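Local coordinates for DUF305 domain-containing protein (Deinococcus radiodurans R1, PDB 3BT5) that is of unknown function but belongs to the ferritin-like clan and folds as a bundle of four long, mainly antiparallel helices, at residues Q12-V17 with W68-G73; Q18-H23 with V119-P124; R55-Q60 with R139-T144; E62-R67 with P132-L137. All coordinates share one frame; numbering follows the deposited sequence. Where two conformers were deposited one is given.

Contact 1 (Q12-V17 with W68-G73); sequences QEVQFV and WGQPPG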
loop_
_atom_site.group_PDB
_atom_site.type_symbol
_atom_site.label_atom_id
_atom_site.label_comp_id
_atom_site.label_asym_id
_atom_site.label_seq_id
_atom_site.Cartn_x
_atom_site.Cartn_y
_atom_site.Cartn_z
ATOM N N GLN A 12 -6.471 17.108 9.041
ATOM C CA GLN A 12 -6.287 16.479 7.721
ATOM C C GLN A 12 -4.964 15.710 7.650
ATOM O O GLN A 12 -4.908 14.606 7.086
ATOM C CB GLN A 12 -6.348 17.526 6.609
ATOM C CG GLN A 12 -6.015 16.995 5.226
ATOM C CD GLN A 12 -5.947 18.103 4.168
ATOM O OE1 GLN A 12 -5.574 19.250 4.458
ATOM N NE2 GLN A 12 -6.270 17.749 2.930
ATOM N N GLU A 13 -3.884 16.284 8.199
ATOM C CA GLU A 13 -2.599 15.585 8.192
ATOM C C GLU A 13 -2.637 14.335 9.054
ATOM O O GLU A 13 -2.103 13.276 8.675
ATOM C CB GLU A 13 -1.478 16.514 8.679
ATOM C CG GLU A 13 -1.165 17.607 7.679
ATOM C CD GLU A 13 -0.228 18.675 8.221
ATOM O OE1 GLU A 13 -0.275 19.008 9.427
ATOM O OE2 GLU A 13 0.558 19.187 7.408
ATOM N N VAL A 14 -3.244 14.440 10.231
ATOM C CA VAL A 14 -3.355 13.281 11.115
ATOM C C VAL A 14 -4.148 12.166 10.413
ATOM O O VAL A 14 -3.718 11.000 10.380
ATOM C CB VAL A 14 -4.021 13.670 12.442
ATOM C CG1 VAL A 14 -4.310 12.421 13.298
ATOM C CG2 VAL A 14 -3.124 14.655 13.200
ATOM N N GLN A 15 -5.293 12.514 9.832
ATOM C CA GLN A 15 -6.093 11.484 9.179
ATOM C C GLN A 15 -5.344 10.859 7.996
ATOM O O GLN A 15 -5.426 9.643 7.762
ATOM C CB GLN A 15 -7.412 12.071 8.678
ATOM C CG GLN A 15 -8.179 11.049 7.805
ATOM C CD GLN A 15 -9.432 11.622 7.157
ATOM O OE1 GLN A 15 -9.371 12.328 6.154
ATOM N NE2 GLN A 15 -10.567 11.332 7.749
ATOM N N PHE A 16 -4.626 11.683 7.239
ATOM C CA PHE A 16 -3.857 11.185 6.092
ATOM C C PHE A 16 -2.865 10.113 6.546
ATOM O O PHE A 16 -2.795 9.018 5.980
ATOM C CB PHE A 16 -3.106 12.335 5.411
ATOM C CG PHE A 16 -2.125 11.873 4.396
ATOM C CD1 PHE A 16 -2.567 11.317 3.196
ATOM C CD2 PHE A 16 -0.770 11.950 4.652
ATOM C CE1 PHE A 16 -1.641 10.836 2.269
ATOM C CE2 PHE A 16 0.160 11.485 3.741
ATOM C CZ PHE A 16 -0.283 10.937 2.532
ATOM N N VAL A 17 -2.095 10.407 7.589
ATOM C CA VAL A 17 -1.108 9.445 8.065
ATOM C C VAL A 17 -1.790 8.209 8.648
ATOM O O VAL A 17 -1.359 7.070 8.390
ATOM C CB VAL A 17 -0.114 10.118 9.042
ATOM C CG1 VAL A 17 0.881 9.091 9.619
ATOM C CG2 VAL A 17 0.657 11.216 8.294
ATOM N N TRP A 68 3.365 12.941 17.336
ATOM C CA TRP A 68 2.220 13.848 17.404
ATOM C C TRP A 68 1.315 13.494 18.568
ATOM O O TRP A 68 0.374 14.235 18.883
ATOM C CB TRP A 68 1.398 13.754 16.112
ATOM C CG TRP A 68 2.133 14.203 14.919
ATOM C CD1 TRP A 68 3.307 14.907 14.876
ATOM C CD2 TRP A 68 1.736 13.992 13.554
ATOM N NE1 TRP A 68 3.669 15.145 13.572
ATOM C CE2 TRP A 68 2.721 14.593 12.738
ATOM C CE3 TRP A 68 0.650 13.343 12.947
ATOM C CZ2 TRP A 68 2.652 14.579 11.354
ATOM C CZ3 TRP A 68 0.587 13.313 11.548
ATOM C CH2 TRP A 68 1.579 13.928 10.768
ATOM N N GLY A 69 1.591 12.346 19.191
ATOM C CA GLY A 69 0.764 11.840 20.273
ATOM C C GLY A 69 -0.620 11.515 19.781
ATOM O O GLY A 69 -1.614 11.794 20.471
ATOM N N GLN A 70 -0.697 10.948 18.571
ATOM C CA GLN A 70 -1.973 10.585 17.971
ATOM C C GLN A 70 -2.079 9.075 17.875
ATOM O O GLN A 70 -1.096 8.405 17.589
ATOM C CB GLN A 70 -2.076 11.182 16.569
ATOM C CG GLN A 70 -2.133 12.695 16.568
ATOM C CD GLN A 70 -3.488 13.234 16.997
ATOM O OE1 GLN A 70 -4.429 12.479 17.236
ATOM N NE2 GLN A 70 -3.594 14.548 17.069
ATOM N N PRO A 71 -3.287 8.539 18.087
ATOM C CA PRO A 71 -3.507 7.100 18.017
ATOM C C PRO A 71 -3.518 6.651 16.560
ATOM O O PRO A 71 -3.562 7.489 15.644
ATOM C CB PRO A 71 -4.903 6.939 18.616
ATOM C CG PRO A 71 -5.599 8.231 18.269
ATOM C CD PRO A 71 -4.523 9.283 18.394
ATOM N N PRO A 72 -3.490 5.334 16.339
ATOM C CA PRO A 72 -3.754 4.817 15.003
ATOM C C PRO A 72 -5.187 5.174 14.638
ATOM O O PRO A 72 -6.027 5.411 15.527
ATOM C CB PRO A 72 -3.603 3.290 15.145
ATOM C CG PRO A 72 -3.289 3.012 16.544
ATOM C CD PRO A 72 -3.230 4.283 17.338
ATOM N N GLY A 73 -5.494 5.225 13.359
ATOM C CA GLY A 73 -6.881 5.480 13.021
ATOM C C GLY A 73 -7.853 4.409 13.517
ATOM O O GLY A 73 -7.470 3.264 13.814
#
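Glu13 O accepts the helical bond from Val17 N at 3.1 Å and is met by Trp68 CZ3, which places the carbonyl oxygen at the edge of the indole, near its plane. The six-membered ring then meets two valines, both obliquely. Val14 and Trp68 slide past each other in opposite directions, with Val14 CG2 4.0 Å from Trp68 CE3. One turn on, Val17 CG2 comes to the far end of the ring, 3.8 Å from Trp68 CH2. The polar end of the indole is held outside the contact, where NE1 donates to Glu133 OE2, while the Glu13 carboxylate accepts from the backbone nitrogens of Thr10 and Arg131.

Gln70 lies against both methyls of Val14, the two side chains crossing at about a right angle. Its chain folds back at chi2 (-75°), which brings CD to 3.9 Å from Val14 CG1; NE2 of Gln70 is equally far from Val14 CG2. An alanine at Gln70 would probably open a gap beside both methyls of Val14, since CG and the amide that lie against them would be gone. Beyond, Pro71 O accepts from Gln18 NE2, so the outgoing loop is also tied to helix 11-37.

Gly69, with its positive phi of 64°, ends helix 41-68 in a Schellman motif; Trp68 before it and Gln70 after it both point toward helix 11-37. The arrangement is a capped helix end packed on its hairpin partner in a four-helix bundle of the ferritin-like clan.

Contact 2 (Q18-H23 with V119-P124); sequences QHMLQH and VAMTLP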
loop_
_atom_site.group_PDB
_atom_site.type_symbol
_atom_site.label_atom_id
_atom_site.label_comp_id
_atom_site.label_asym_id
_atom_site.label_seq_id
_atom_site.Cartn_x
_atom_site.Cartn_y
_atom_site.Cartn_z
ATOM N N GLN A 18 -2.855 8.401 9.423
ATOM C CA GLN A 18 -3.560 7.241 9.978
ATOM C C GLN A 18 -4.070 6.330 8.855
ATOM O O GLN A 18 -3.933 5.097 8.906
ATOM C CB GLN A 18 -4.737 7.691 10.831
ATOM C CG GLN A 18 -4.307 8.304 12.157
ATOM C CD GLN A 18 -5.494 8.932 12.895
ATOM O OE1 GLN A 18 -6.454 9.410 12.265
ATOM N NE2 GLN A 18 -5.416 8.975 14.224
ATOM N N HIS A 19 -4.696 6.936 7.848
ATOM C CA HIS A 19 -5.229 6.137 6.753
ATOM C C HIS A 19 -4.147 5.486 5.933
ATOM O O HIS A 19 -4.284 4.307 5.528
ATOM C CB HIS A 19 -6.071 6.991 5.839
ATOM C CG HIS A 19 -7.430 7.287 6.382
ATOM N ND1 HIS A 19 -8.280 8.190 5.777
ATOM C CD2 HIS A 19 -8.097 6.788 7.447
ATOM C CE1 HIS A 19 -9.415 8.239 6.458
ATOM N NE2 HIS A 19 -9.331 7.405 7.478
ATOM N N MET A 20 -3.057 6.209 5.663
ATOM C CA MET A 20 -2.002 5.625 4.834
ATOM C C MET A 20 -1.301 4.482 5.558
ATOM O O MET A 20 -0.846 3.531 4.931
ATOM C CB MET A 20 -0.996 6.689 4.411
ATOM C CG MET A 20 -0.061 6.229 3.346
ATOM S SD MET A 20 -0.857 5.725 1.789
ATOM C CE MET A 20 -1.543 7.304 1.277
ATOM N N LEU A 21 -1.228 4.554 6.889
ATOM C CA LEU A 21 -0.567 3.481 7.628
ATOM C C LEU A 21 -1.375 2.192 7.436
ATOM O O LEU A 21 -0.804 1.119 7.194
ATOM C CB LEU A 21 -0.427 3.874 9.098
ATOM C CG LEU A 21 0.213 2.837 10.024
ATOM C CD1 LEU A 21 1.589 2.441 9.555
ATOM C CD2 LEU A 21 0.282 3.430 11.438
ATOM N N GLN A 22 -2.694 2.285 7.531
ATOM C CA GLN A 22 -3.524 1.101 7.325
ATOM C C GLN A 22 -3.490 0.648 5.860
ATOM O O GLN A 22 -3.518 -0.558 5.541
ATOM C CB GLN A 22 -4.970 1.428 7.709
ATOM C CG GLN A 22 -5.200 1.567 9.192
ATOM C CD GLN A 22 -6.677 1.741 9.493
ATOM O OE1 GLN A 22 -7.528 1.001 8.982
ATOM N NE2 GLN A 22 -6.996 2.740 10.278
ATOM N N HIS A 23 -3.458 1.606 4.953
ATOM C CA HIS A 23 -3.407 1.290 3.516
ATOM C C HIS A 23 -2.113 0.515 3.206
ATOM O O HIS A 23 -2.135 -0.554 2.566
ATOM C CB HIS A 23 -3.444 2.609 2.759
ATOM C CG HIS A 23 -3.886 2.494 1.331
ATOM N ND1 HIS A 23 -3.050 2.141 0.288
ATOM C CD2 HIS A 23 -5.104 2.713 0.779
ATOM C CE1 HIS A 23 -3.736 2.129 -0.838
ATOM N NE2 HIS A 23 -4.985 2.479 -0.567
ATOM N N VAL A 119 -1.626 6.742 -4.457
ATOM C CA VAL A 119 -1.200 7.968 -5.140
ATOM C C VAL A 119 -2.324 9.011 -5.098
ATOM O O VAL A 119 -2.096 10.204 -4.836
ATOM C CB VAL A 119 -0.771 7.657 -6.590
ATOM C CG1 VAL A 119 -0.534 8.957 -7.388
ATOM C CG2 VAL A 119 0.505 6.836 -6.562
ATOM N N ALA A 120 -3.545 8.574 -5.346
ATOM C CA ALA A 120 -4.688 9.480 -5.391
ATOM C C ALA A 120 -5.007 10.120 -4.022
ATOM O O ALA A 120 -5.516 11.242 -3.944
ATOM C CB ALA A 120 -5.895 8.746 -5.952
ATOM N N MET A 121 -4.718 9.404 -2.936
ATOM C CA MET A 121 -4.860 9.921 -1.566
ATOM C C MET A 121 -3.764 10.936 -1.252
ATOM O O MET A 121 -3.932 11.841 -0.427
ATOM C CB MET A 121 -4.773 8.756 -0.559
ATOM C CG MET A 121 -5.914 7.737 -0.697
ATOM S SD MET A 121 -5.753 6.155 0.157
ATOM C CE MET A 121 -5.665 6.643 1.888
ATOM N N THR A 122 -2.623 10.765 -1.898
ATOM C CA THR A 122 -1.436 11.498 -1.502
ATOM C C THR A 122 -1.224 12.801 -2.252
ATOM O O THR A 122 -0.725 13.781 -1.679
ATOM C CB THR A 122 -0.227 10.587 -1.588
ATOM O OG1 THR A 122 -0.473 9.443 -0.755
ATOM C CG2 THR A 122 0.999 11.295 -1.114
ATOM N N LEU A 123 -1.636 12.844 -3.510
ATOM C CA LEU A 123 -1.420 14.056 -4.313
ATOM C C LEU A 123 -1.921 15.339 -3.656
ATOM O O LEU A 123 -1.212 16.346 -3.682
ATOM C CB LEU A 123 -1.990 13.879 -5.725
ATOM C CG LEU A 123 -1.178 12.898 -6.571
ATOM C CD1 LEU A 123 -1.893 12.617 -7.893
ATOM C CD2 LEU A 123 0.270 13.362 -6.800
ATOM N N PRO A 124 -3.137 15.317 -3.072
ATOM C CA PRO A 124 -3.616 16.540 -2.399
ATOM C C PRO A 124 -2.751 17.015 -1.227
ATOM O O PRO A 124 -2.791 18.206 -0.876
ATOM C CB PRO A 124 -5.019 16.136 -1.917
ATOM C CG PRO A 124 -5.438 15.041 -2.885
ATOM C CD PRO A 124 -4.161 14.255 -3.040
#
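His19 CB and Met121 CE, 4.0 Å apart, begin a contact between helices 11-37 and 100-122, two members of the ferritin-like four-helix bundle that run in opposing directions. Both methionines were modelled in two conformations; one of each is described. The His19 imidazole turns from Met121 and packs on Ile76 and Met84.

Met20 follows. Its CG is anti to the backbone N, and the chain bends at chi2 and again at chi3, the torsion that places CE. Met20 CE lies 4.0 Å from Met121 CB, the two chains passing obliquely; the closer approach of this methyl to Thr122 OG1 is doubtful. The Thr122 hydroxyl is bonded to Ala118 O, one turn back on its own helix. Met20 also touches Met61 and Ala118.

Further on, His23 receives the end of Met121. The imidazole is held through NE2, which donates to Met84 O; separately, the backbone oxygen of His23 accepts from His114 NE2, and the two rings meet with planes about 35° apart. Against this ring the thioether of Met121 makes an oblique sulfur-aromatic contact, SD lying 4.1 Å from the ring centroid and 37° off its normal, with His23 CD2 closest to the sulfur at 3.6 Å.

Contact 3 (R55-Q60 with R139-T144); sequences REQMRQ and RQIVVT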
loop_
_atom_site.group_PDB
_atom_site.type_symbol
_atom_site.label_atom_id
_atom_site.label_comp_id
_atom_site.label_asym_id
_atom_site.label_seq_id
_atom_site.Cartn_x
_atom_site.Cartn_y
_atom_site.Cartn_z
ATOM N N ARG A 55 7.027 -1.335 4.309
ATOM C CA ARG A 55 7.362 -1.325 5.731
ATOM C C ARG A 55 8.230 -0.118 6.134
ATOM O O ARG A 55 8.064 0.434 7.224
ATOM C CB ARG A 55 8.034 -2.646 6.124
ATOM C CG ARG A 55 7.041 -3.781 6.229
ATOM C CD ARG A 55 7.722 -5.118 6.453
ATOM N NE ARG A 55 8.395 -5.156 7.745
ATOM C CZ ARG A 55 8.864 -6.266 8.299
ATOM N NH1 ARG A 55 8.690 -7.427 7.679
ATOM N NH2 ARG A 55 9.489 -6.221 9.477
ATOM N N GLU A 56 9.160 0.281 5.272
ATOM C CA GLU A 56 9.999 1.446 5.564
ATOM C C GLU A 56 9.129 2.682 5.736
ATOM O O GLU A 56 9.319 3.476 6.655
ATOM C CB GLU A 56 10.993 1.680 4.433
ATOM C CG GLU A 56 11.950 2.842 4.692
ATOM C CD GLU A 56 12.783 3.229 3.458
ATOM O OE1 GLU A 56 12.776 2.487 2.450
ATOM O OE2 GLU A 56 13.445 4.291 3.501
ATOM N N GLN A 57 8.136 2.842 4.869
ATOM C CA GLN A 57 7.261 3.986 5.013
ATOM C C GLN A 57 6.320 3.857 6.217
ATOM O O GLN A 57 6.011 4.860 6.877
ATOM C CB GLN A 57 6.501 4.203 3.708
ATOM C CG GLN A 57 7.463 4.794 2.658
ATOM C CD GLN A 57 6.921 4.846 1.254
ATOM O OE1 GLN A 57 5.763 4.507 0.995
ATOM N NE2 GLN A 57 7.769 5.290 0.319
ATOM N N MET A 58 5.896 2.633 6.545
ATOM C CA MET A 58 5.091 2.432 7.742
ATOM C C MET A 58 5.868 2.845 8.976
ATOM O O MET A 58 5.296 3.457 9.878
ATOM C CB MET A 58 4.660 0.975 7.870
ATOM C CG MET A 58 3.670 0.610 6.768
ATOM S SD MET A 58 3.288 -1.183 6.775
ATOM C CE MET A 58 2.259 -1.276 8.233
ATOM N N ARG A 59 7.155 2.498 9.056
ATOM C CA ARG A 59 7.913 2.896 10.244
ATOM C C ARG A 59 7.937 4.421 10.399
ATOM O O ARG A 59 7.891 4.956 11.539
ATOM C CB ARG A 59 9.341 2.356 10.154
ATOM C CG ARG A 59 9.406 0.825 10.314
ATOM C CD ARG A 59 10.826 0.314 10.575
ATOM N NE ARG A 59 11.776 0.713 9.548
ATOM C CZ ARG A 59 11.957 0.077 8.390
ATOM N NH1 ARG A 59 11.237 -1.006 8.084
ATOM N NH2 ARG A 59 12.883 0.516 7.531
ATOM N N GLN A 60 8.064 5.133 9.279
ATOM C CA GLN A 60 8.054 6.603 9.304
ATOM C C GLN A 60 6.705 7.129 9.764
ATOM O O GLN A 60 6.631 8.103 10.524
ATOM C CB GLN A 60 8.337 7.166 7.909
ATOM C CG GLN A 60 9.724 6.896 7.354
ATOM C CD GLN A 60 9.927 7.586 6.022
ATOM O OE1 GLN A 60 9.697 8.799 5.891
ATOM N NE2 GLN A 60 10.339 6.822 5.017
ATOM N N ARG A 139 5.730 13.010 -0.888
ATOM C CA ARG A 139 6.530 12.878 -2.098
ATOM C C ARG A 139 7.143 11.479 -2.210
ATOM O O ARG A 139 7.112 10.856 -3.290
ATOM C CB ARG A 139 7.588 13.985 -2.139
ATOM C CG ARG A 139 6.947 15.371 -2.184
ATOM C CD ARG A 139 7.922 16.504 -2.475
ATOM N NE ARG A 139 7.205 17.774 -2.593
ATOM C CZ ARG A 139 6.566 18.179 -3.691
ATOM N NH1 ARG A 139 6.561 17.421 -4.780
ATOM N NH2 ARG A 139 5.933 19.347 -3.705
ATOM N N GLN A 140 7.689 10.965 -1.111
ATOM C CA GLN A 140 8.280 9.608 -1.121
ATOM C C GLN A 140 7.262 8.531 -1.480
ATOM O O GLN A 140 7.552 7.606 -2.248
ATOM C CB GLN A 140 8.957 9.271 0.210
ATOM C CG GLN A 140 10.202 10.111 0.498
ATOM C CD GLN A 140 10.626 10.053 1.962
ATOM O OE1 GLN A 140 10.109 9.250 2.743
ATOM N NE2 GLN A 140 11.566 10.917 2.340
ATOM N N ILE A 141 6.074 8.630 -0.904
ATOM C CA ILE A 141 5.011 7.681 -1.209
ATOM C C ILE A 141 4.686 7.694 -2.699
ATOM O O ILE A 141 4.631 6.629 -3.335
ATOM C CB ILE A 141 3.743 7.968 -0.375
ATOM C CG1 ILE A 141 3.989 7.633 1.100
ATOM C CG2 ILE A 141 2.529 7.211 -0.948
ATOM C CD1 ILE A 141 2.900 8.142 2.041
ATOM N N VAL A 142 4.485 8.886 -3.271
ATOM C CA VAL A 142 4.074 8.981 -4.667
ATOM C C VAL A 142 5.163 8.382 -5.566
ATOM O O VAL A 142 4.887 7.587 -6.456
ATOM C CB VAL A 142 3.712 10.444 -5.091
ATOM C CG1 VAL A 142 3.530 10.569 -6.622
ATOM C CG2 VAL A 142 2.460 10.921 -4.377
ATOM N N VAL A 143 6.410 8.758 -5.315
ATOM C CA VAL A 143 7.513 8.267 -6.146
ATOM C C VAL A 143 7.609 6.733 -6.085
ATOM O O VAL A 143 7.729 6.050 -7.108
ATOM C CB VAL A 143 8.848 8.929 -5.686
ATOM C CG1 VAL A 143 10.065 8.213 -6.270
ATOM C CG2 VAL A 143 8.875 10.372 -6.122
ATOM N N THR A 144 7.576 6.201 -4.872
ATOM C CA THR A 144 7.738 4.777 -4.676
ATOM C C THR A 144 6.559 4.012 -5.294
ATOM O O THR A 144 6.755 2.977 -5.972
ATOM C CB THR A 144 7.900 4.466 -3.181
ATOM O OG1 THR A 144 9.108 5.092 -2.721
ATOM C CG2 THR A 144 7.985 2.961 -2.949
#
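Gln57 puts its amide between Gln140, Ile141 and Thr144 of an antiparallel neighbour: helices 41-68 and 132-158 of the four-helix bundle run side by side here, and the axes of segments 55-60 and 139-144 approach to 11.3 Å, with 168° between their directions. The Gln57 chain is extended beyond CG and reaches Thr144 tip to tip, with Gln57 NE2 3.3 Å from Thr144 OG1. The same nitrogen is 3.5 Å from Gln140 O, a carbonyl that already accepts the helical bond from Thr144 N. On the other side of the amide, Gln57 OE1 lies 3.6 Å from Ile141 CG1, an oxygen set against an apolar chain.

Alongside, Gln60 and Gln140 cross at about a right angle, their amide planes 61° apart.

In the second shell, His24 NE2 of helix 11-37 donates to Gln57 OE1 and so probably sets which way the buried amide is turned. An alanine at Gln57 would probably leave His24 without this acceptor and open a gap between Ile141 and Thr144. Ile141 is itself backed by helix 100-122, where Thr122 OG1 packs against Ile141 CG2.

Contact 4 (E62-R67 with P132-L137); sequences EAMLGR and PEVERL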
loop_
_atom_site.group_PDB
_atom_site.type_symbol
_atom_site.label_atom_id
_atom_site.label_comp_id
_atom_site.label_asym_id
_atom_site.label_seq_id
_atom_site.Cartn_x
_atom_site.Cartn_y
_atom_site.Cartn_z
ATOM N N GLU A 62 4.439 5.502 11.623
ATOM C CA GLU A 62 4.289 5.173 13.040
ATOM C C GLU A 62 5.016 6.211 13.897
ATOM O O GLU A 62 4.497 6.669 14.920
ATOM C CB GLU A 62 4.854 3.761 13.294
ATOM C CG GLU A 62 3.895 2.687 12.776
ATOM C CD GLU A 62 4.523 1.310 12.557
ATOM O OE1 GLU A 62 5.778 1.162 12.502
ATOM O OE2 GLU A 62 3.741 0.347 12.406
ATOM N N ALA A 63 6.225 6.571 13.483
ATOM C CA ALA A 63 7.005 7.542 14.261
ATOM C C ALA A 63 6.294 8.893 14.294
ATOM O O ALA A 63 6.245 9.555 15.319
ATOM C CB ALA A 63 8.389 7.692 13.673
ATOM N N MET A 64 5.721 9.285 13.161
ATOM C CA MET A 64 4.989 10.542 13.083
ATOM C C MET A 64 3.813 10.560 14.051
ATOM O O MET A 64 3.605 11.529 14.772
ATOM C CB MET A 64 4.460 10.712 11.673
ATOM C CG MET A 64 4.931 11.965 11.056
ATOM S SD MET A 64 4.480 12.118 9.330
ATOM C CE MET A 64 6.106 12.231 8.588
ATOM N N LEU A 65 3.006 9.499 14.021
ATOM C CA LEU A 65 1.855 9.429 14.894
ATOM C C LEU A 65 2.343 9.443 16.350
ATOM O O LEU A 65 1.774 10.133 17.176
ATOM C CB LEU A 65 1.009 8.210 14.605
ATOM C CG LEU A 65 0.317 8.220 13.232
ATOM C CD1 LEU A 65 -0.503 6.941 13.140
ATOM C CD2 LEU A 65 -0.587 9.438 13.092
ATOM N N GLY A 66 3.390 8.687 16.646
ATOM C CA GLY A 66 3.946 8.708 18.006
ATOM C C GLY A 66 4.382 10.098 18.454
ATOM O O GLY A 66 4.077 10.534 19.590
ATOM N N ARG A 67 5.123 10.790 17.593
ATOM C CA ARG A 67 5.575 12.156 17.923
ATOM C C ARG A 67 4.418 13.114 18.131
ATOM O O ARG A 67 4.486 14.016 18.981
ATOM C CB ARG A 67 6.499 12.733 16.842
ATOM C CG ARG A 67 7.837 12.038 16.723
ATOM C CD ARG A 67 8.821 12.864 15.883
ATOM N NE ARG A 67 8.393 13.021 14.487
ATOM C CZ ARG A 67 8.678 12.156 13.515
ATOM N NH1 ARG A 67 9.368 11.053 13.784
ATOM N NH2 ARG A 67 8.267 12.387 12.273
ATOM N N PRO A 132 6.220 20.358 6.646
ATOM C CA PRO A 132 7.339 19.813 5.864
ATOM C C PRO A 132 7.536 18.291 5.899
ATOM O O PRO A 132 7.740 17.680 4.845
ATOM C CB PRO A 132 8.560 20.563 6.420
ATOM C CG PRO A 132 7.985 21.907 6.829
ATOM C CD PRO A 132 6.599 21.582 7.382
ATOM N N GLU A 133 7.488 17.673 7.077
ATOM C CA GLU A 133 7.720 16.228 7.154
ATOM C C GLU A 133 6.616 15.441 6.469
ATOM O O GLU A 133 6.854 14.334 5.957
ATOM C CB GLU A 133 7.855 15.764 8.598
ATOM C CG GLU A 133 6.628 16.038 9.474
ATOM C CD GLU A 133 6.835 15.566 10.905
ATOM O OE1 GLU A 133 7.767 14.767 11.121
ATOM O OE2 GLU A 133 6.087 15.979 11.812
ATOM N N VAL A 134 5.417 16.018 6.446
ATOM C CA VAL A 134 4.297 15.367 5.772
ATOM C C VAL A 134 4.477 15.520 4.274
ATOM O O VAL A 134 4.286 14.570 3.526
ATOM C CB VAL A 134 2.918 15.905 6.255
ATOM C CG1 VAL A 134 1.769 15.306 5.440
ATOM C CG2 VAL A 134 2.731 15.584 7.749
ATOM N N GLU A 135 4.912 16.699 3.828
ATOM C CA GLU A 135 5.168 16.889 2.405
ATOM C C GLU A 135 6.244 15.919 1.917
ATOM O O GLU A 135 6.121 15.325 0.840
ATOM C CB GLU A 135 5.584 18.347 2.097
ATOM C CG GLU A 135 5.689 18.591 0.590
ATOM C CD GLU A 135 6.222 19.957 0.215
ATOM O OE1 GLU A 135 6.728 20.677 1.107
ATOM O OE2 GLU A 135 6.140 20.297 -0.989
ATOM N N ARG A 136 7.289 15.757 2.719
ATOM C CA ARG A 136 8.403 14.881 2.355
ATOM C C ARG A 136 7.899 13.445 2.219
ATOM O O ARG A 136 8.155 12.765 1.208
ATOM C CB ARG A 136 9.513 14.980 3.410
ATOM C CG ARG A 136 10.803 14.250 3.064
ATOM C CD ARG A 136 11.920 14.565 4.066
ATOM N NE ARG A 136 11.577 14.174 5.436
ATOM C CZ ARG A 136 11.391 15.026 6.446
ATOM N NH1 ARG A 136 11.082 14.567 7.654
ATOM N NH2 ARG A 136 11.517 16.335 6.254
ATOM N N LEU A 137 7.179 12.987 3.236
ATOM C CA LEU A 137 6.594 11.633 3.231
ATOM C C LEU A 137 5.688 11.438 2.019
ATOM O O LEU A 137 5.749 10.415 1.312
ATOM C CB LEU A 137 5.774 11.430 4.493
ATOM C CG LEU A 137 4.915 10.159 4.517
ATOM C CD1 LEU A 137 5.822 8.936 4.615
ATOM C CD2 LEU A 137 3.893 10.188 5.672
HETATM O O HOH W 1 7.062 15.420 14.234
#
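Glu133 chi1 (60°) puts CG in the crowded position between its backbone N and carbonyl carbon, and the chain is extended beyond it; Arg67 bends at chi3, which places NE. The two side chains meet tip to tip in a salt bridge: Arg67 NH2 donates to Glu133 OE1 over 2.7 Å, at an N-H...O angle of 144°. The oxygen is met on its syn side, somewhat out of the carboxylate plane, though guanidinium and carboxylate remain nearly coplanar. Water 1 closes a second path at the guanidinium edge: it accepts from Arg67 NE at 2.8 Å and donates to Glu133 OE2 at 2.7 Å. Besides the Trp68 indole bond, that OE2 pairs with Arg131 NE, a grip likely to favour the charged carboxylate.

The bridge spans antiparallel helices 41-68 and 132-158 near one end of the ferritin-like bundle; the axes of segments 62-67 and 132-137 approach to 12.0 Å, 165° between their directions. Beside it Met64, in one of two modelled conformations, slides past Glu133 in the opposite sense. Its CE lies 3.9 Å from Glu133 CB. Met64 SD is 4.2 Å from both Val134 CG2 and Leu137 CD2, and Leu137 packs on Gln60 and Met61.

Contacts 3 and 4 are successive levels of one helix pair, 41-68 with 132-158, their centres about 10 Å apart. Contacts 1 and 2 share helix 11-37, about 11 Å between centres; the four contacts together involve all four long helices. The centres of contacts 1 and 4 are the nearest, about 9 Å apart: Trp68 CH2 packs 3.6 Å from Val134 CG2, and Gln70 N probably bonds to Leu65 O. Between contacts 2 and 3, Met20 CG lies 3.8 Å from Ile141 CD1, and Thr122 CG2 is 3.6 Å from Val142 CG2. The function is unknown, so the contacts are described here only as parts of the helical core.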